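Local coordinates for beta-N-acetylhexosaminidase (Akkermansia muciniphila, PDB 6JEB), which hydrolyses terminal non-reducing N-acetylhexosamine residues from N-glycans, chitobiose and related beta-linked substrates as a family 20 glycoside hydrolase, at residues Val97-Arg101 / His127-Gly133. Numbering follows the deposited sequence.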
ATOM      1  N   VAL A  97       1.064   3.384  -3.316  1.00 11.52           N
ATOM      2  CA  VAL A  97       1.192   4.623  -4.072  1.00 12.21           C
ATOM      3  C   VAL A  97       0.310   4.540  -5.307  1.00 10.71           C
ATOM      4  O   VAL A  97      -0.068   3.454  -5.765  1.00 11.50           O
ATOM      5  CB  VAL A  97       2.658   4.968  -4.435  1.00 11.77           C
ATOM      6  CG1 VAL A  97       3.447   5.296  -3.179  1.00 14.35           C
ATOM      7  CG2 VAL A  97       3.310   3.833  -5.235  1.00 12.96           C
ATOM      8  N   ASP A  98      -0.019   5.711  -5.855  1.00 11.00           N
ATOM      9  CA  ASP A  98      -1.025   5.854  -6.906  1.00 11.08           C
ATOM     10  C   ASP A  98      -0.430   6.621  -8.083  1.00 11.41           C
ATOM     11  O   ASP A  98      -0.831   7.753  -8.381  1.00 12.16           O
ATOM     12  CB  ASP A  98      -2.255   6.562  -6.335  1.00 11.68           C
ATOM     13  CG  ASP A  98      -3.401   6.688  -7.328  1.00 12.00           C
ATOM     14  OD1 ASP A  98      -3.346   6.112  -8.442  1.00 12.34           O
ATOM     15  OD2 ASP A  98      -4.378   7.376  -6.961  1.00 12.01           O
ATOM     16  N   PRO A  99       0.529   6.018  -8.794  1.00 11.13           N
ATOM     17  CA  PRO A  99       1.065   6.694  -9.984  1.00 10.99           C
ATOM     18  C   PRO A  99       0.053   6.790 -11.107  1.00 10.58           C
ATOM     19  O   PRO A  99       0.243   7.611 -12.012  1.00 11.48           O
ATOM     20  CB  PRO A  99       2.268   5.827 -10.376  1.00 10.72           C
ATOM     21  CG  PRO A  99       1.902   4.447  -9.850  1.00 11.18           C
ATOM     22  CD  PRO A  99       1.189   4.723  -8.543  1.00 10.73           C
ATOM     23  N   ALA A 100      -1.025   5.990 -11.076  1.00 11.22           N
ATOM     24  CA  ALA A 100      -2.080   6.144 -12.076  1.00 10.98           C
ATOM     25  C   ALA A 100      -2.647   7.557 -12.062  1.00 11.72           C
ATOM     26  O   ALA A 100      -2.868   8.156 -13.122  1.00 12.61           O
ATOM     27  CB  ALA A 100      -3.197   5.130 -11.828  1.00 11.56           C
ATOM     28  N   ARG A 101      -2.905   8.105 -10.870  1.00 11.74           N
ATOM     29  CA  ARG A 101      -3.479   9.446 -10.789  1.00 11.97           C
ATOM     30  C   ARG A 101      -2.436  10.530 -11.033  1.00 11.29           C
ATOM     31  O   ARG A 101      -2.706  11.502 -11.749  1.00 13.97           O
ATOM     32  CB  ARG A 101      -4.163   9.650  -9.435  1.00 11.72           C
ATOM     33  CG  ARG A 101      -5.634   9.220  -9.419  1.00 12.10           C
ATOM     34  CD  ARG A 101      -5.835   7.772  -9.900  1.00 12.51           C
ATOM     35  NE  ARG A 101      -7.241   7.405  -9.785  1.00 13.10           N
ATOM     36  CZ  ARG A 101      -7.809   6.987  -8.655  1.00 12.83           C
ATOM     37  NH1 ARG A 101      -7.080   6.852  -7.548  1.00 13.46           N
ATOM     38  NH2 ARG A 101      -9.104   6.705  -8.627  1.00 13.19           N
ATOM     39  N   HIS A 127      -0.535   1.201  -7.479  1.00 10.71           N
ATOM     40  CA  HIS A 127      -1.818   1.358  -8.162  1.00 10.73           C
ATOM     41  C   HIS A 127      -1.486   1.918  -9.542  1.00 10.68           C
ATOM     42  O   HIS A 127      -1.394   3.131  -9.743  1.00 11.77           O
ATOM     43  CB  HIS A 127      -2.740   2.279  -7.372  1.00 10.25           C
ATOM     44  CG  HIS A 127      -4.146   2.292  -7.875  1.00 10.86           C
ATOM     45  ND1 HIS A 127      -5.055   1.298  -7.574  1.00 11.12           N
ATOM     46  CD2 HIS A 127      -4.803   3.179  -8.662  1.00 11.20           C
ATOM     47  CE1 HIS A 127      -6.209   1.569  -8.158  1.00 11.41           C
ATOM     48  NE2 HIS A 127      -6.082   2.705  -8.824  1.00 12.38           N
ATOM     49  N   LEU A 128      -1.253   1.013 -10.494  1.00 10.41           N
ATOM     50  CA  LEU A 128      -0.662   1.376 -11.778  1.00  9.80           C
ATOM     51  C   LEU A 128      -1.678   1.870 -12.799  1.00 11.25           C
ATOM     52  O   LEU A 128      -1.277   2.483 -13.800  1.00 11.85           O
ATOM     53  CB  LEU A 128       0.073   0.168 -12.368  1.00 11.26           C
ATOM     54  CG  LEU A 128       1.363  -0.242 -11.647  1.00 11.09           C
ATOM     55  CD1 LEU A 128       1.758  -1.671 -12.017  1.00 13.47           C
ATOM     56  CD2 LEU A 128       2.505   0.717 -11.975  1.00 13.86           C
ATOM     57  N   THR A 129      -2.966   1.572 -12.602  1.00 10.45           N
ATOM     58  CA  THR A 129      -3.983   1.818 -13.617  1.00 11.30           C
ATOM     59  C   THR A 129      -5.234   2.396 -12.974  1.00 11.01           C
ATOM     60  O   THR A 129      -5.639   1.973 -11.888  1.00 12.80           O
ATOM     61  CB  THR A 129      -4.349   0.527 -14.385  1.00 12.04           C
ATOM     62  OG1 THR A 129      -5.116  -0.339 -13.544  1.00 14.03           O
ATOM     63  CG2 THR A 129      -3.102  -0.222 -14.849  1.00 12.29           C
ATOM     64  N   ASP A 130      -5.853   3.359 -13.651  1.00 10.89           N
ATOM     65  CA  ASP A 130      -7.130   3.889 -13.188  1.00 10.67           C
ATOM     66  C   ASP A 130      -7.784   4.674 -14.322  1.00 11.10           C
ATOM     67  O   ASP A 130      -7.445   4.490 -15.498  1.00 12.51           O
ATOM     68  CB  ASP A 130      -6.954   4.709 -11.896  1.00 11.26           C
ATOM     69  CG  ASP A 130      -8.187   4.641 -11.010  1.00 12.72           C
ATOM     70  OD1 ASP A 130      -9.203   5.284 -11.361  1.00 12.82           O
ATOM     71  OD2 ASP A 130      -8.157   3.913  -9.986  1.00 13.02           O
ATOM     72  N   ASN A 131      -8.720   5.559 -13.963  1.00 11.57           N
ATOM     73  CA  ASN A 131      -9.442   6.331 -14.968  1.00 11.59           C
ATOM     74  C   ASN A 131      -8.570   7.420 -15.570  1.00 12.44           C
ATOM     75  O   ASN A 131      -8.784   7.807 -16.727  1.00 12.52           O
ATOM     76  CB  ASN A 131     -10.660   6.984 -14.326  1.00 12.15           C
ATOM     77  CG  ASN A 131     -11.693   5.975 -13.883  1.00 12.68           C
ATOM     78  OD1 ASN A 131     -11.997   5.020 -14.605  1.00 12.95           O
ATOM     79  ND2 ASN A 131     -12.251   6.186 -12.696  1.00 13.37           N
ATOM     80  N   GLN A 132      -7.601   7.925 -14.794  1.00 11.85           N
ATOM     81  CA  GLN A 132      -6.825   9.116 -15.116  1.00 11.87           C
ATOM     82  C   GLN A 132      -5.476   8.797 -15.742  1.00 12.19           C
ATOM     83  O   GLN A 132      -4.734   9.723 -16.095  1.00 12.69           O
ATOM     84  CB  GLN A 132      -6.612   9.966 -13.847  1.00 12.94           C
ATOM     85  CG  GLN A 132      -7.889  10.541 -13.237  1.00 13.77           C
ATOM     86  CD  GLN A 132      -8.682   9.536 -12.402  1.00 12.86           C
ATOM     87  OE1 GLN A 132      -8.224   8.428 -12.134  1.00 13.34           O
ATOM     88  NE2 GLN A 132      -9.894   9.927 -12.002  1.00 14.50           N
ATOM     89  N   GLY A 133      -5.138   7.521 -15.888  1.00 10.96           N
ATOM     90  CA  GLY A 133      -3.853   7.152 -16.439  1.00 11.09           C
ATOM     91  C   GLY A 133      -3.554   5.676 -16.293  1.00 10.60           C
ATOM     92  O   GLY A 133      -4.157   4.981 -15.464  1.00 12.91           O
TER
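The guanidinium of Arg101 lies over the carboxylate of Asp130, the two planes 36° apart, and their salt bridge runs from NH2 of Arg101 to OD1 of Asp130 (3.1 Å). Asp130 thus meets a face of the group, while two oxygens hold its rim. In the guanidinium plane, NH1 of Arg101 binds OD2 of Asp98 at 2.8 Å, and NE of Arg101 reaches OE1 of Gln132 at 2.7 Å, a bent bond (147°) that arrives from above the amide plane. A bend at chi2 (54°) brings the guanidinium between Asp98 and the face-on Asp130. His127 directs NE2 to the anti lone pair of Asp130 OD2 (2.7 Å), nearly straight and in the ring plane. Its CD2 sits 3.3 Å from OD1 of Asp98, whose carboxylate stands almost perpendicular to the imidazole.

Farther out, backbone bonds join the loops: His127 N to Val97 O, and Ala100 N to His127 O at 3.2 Å. The methyl of Ala100 packs on the 128-130 backbone. OD1 of Asp98 also accepts from Arg101 N, an Asx motif, while OD2 of Asp98 also accepts from Ala401 N. Glu187 holds ND1 of His127.

These loops follow neighbouring parallel strands, 92-97 and 123-127, at the active-site end of the TIM barrel. Arg101 binds substrate; Asp130 belongs to the charge relay and receives His193 ND1 and Asn131 N on OD1. An alanine in place of Arg101 would probably leave Asp98 and Asp130 without their shared cation and Gln132 OE1 without this donor. A substrate-binding arginine thus shares a salt bridge with a charge-relay aspartate, which is probably oriented by Arg101, His127, His193 and the Asn131 amide, consistent with the two being positioned together.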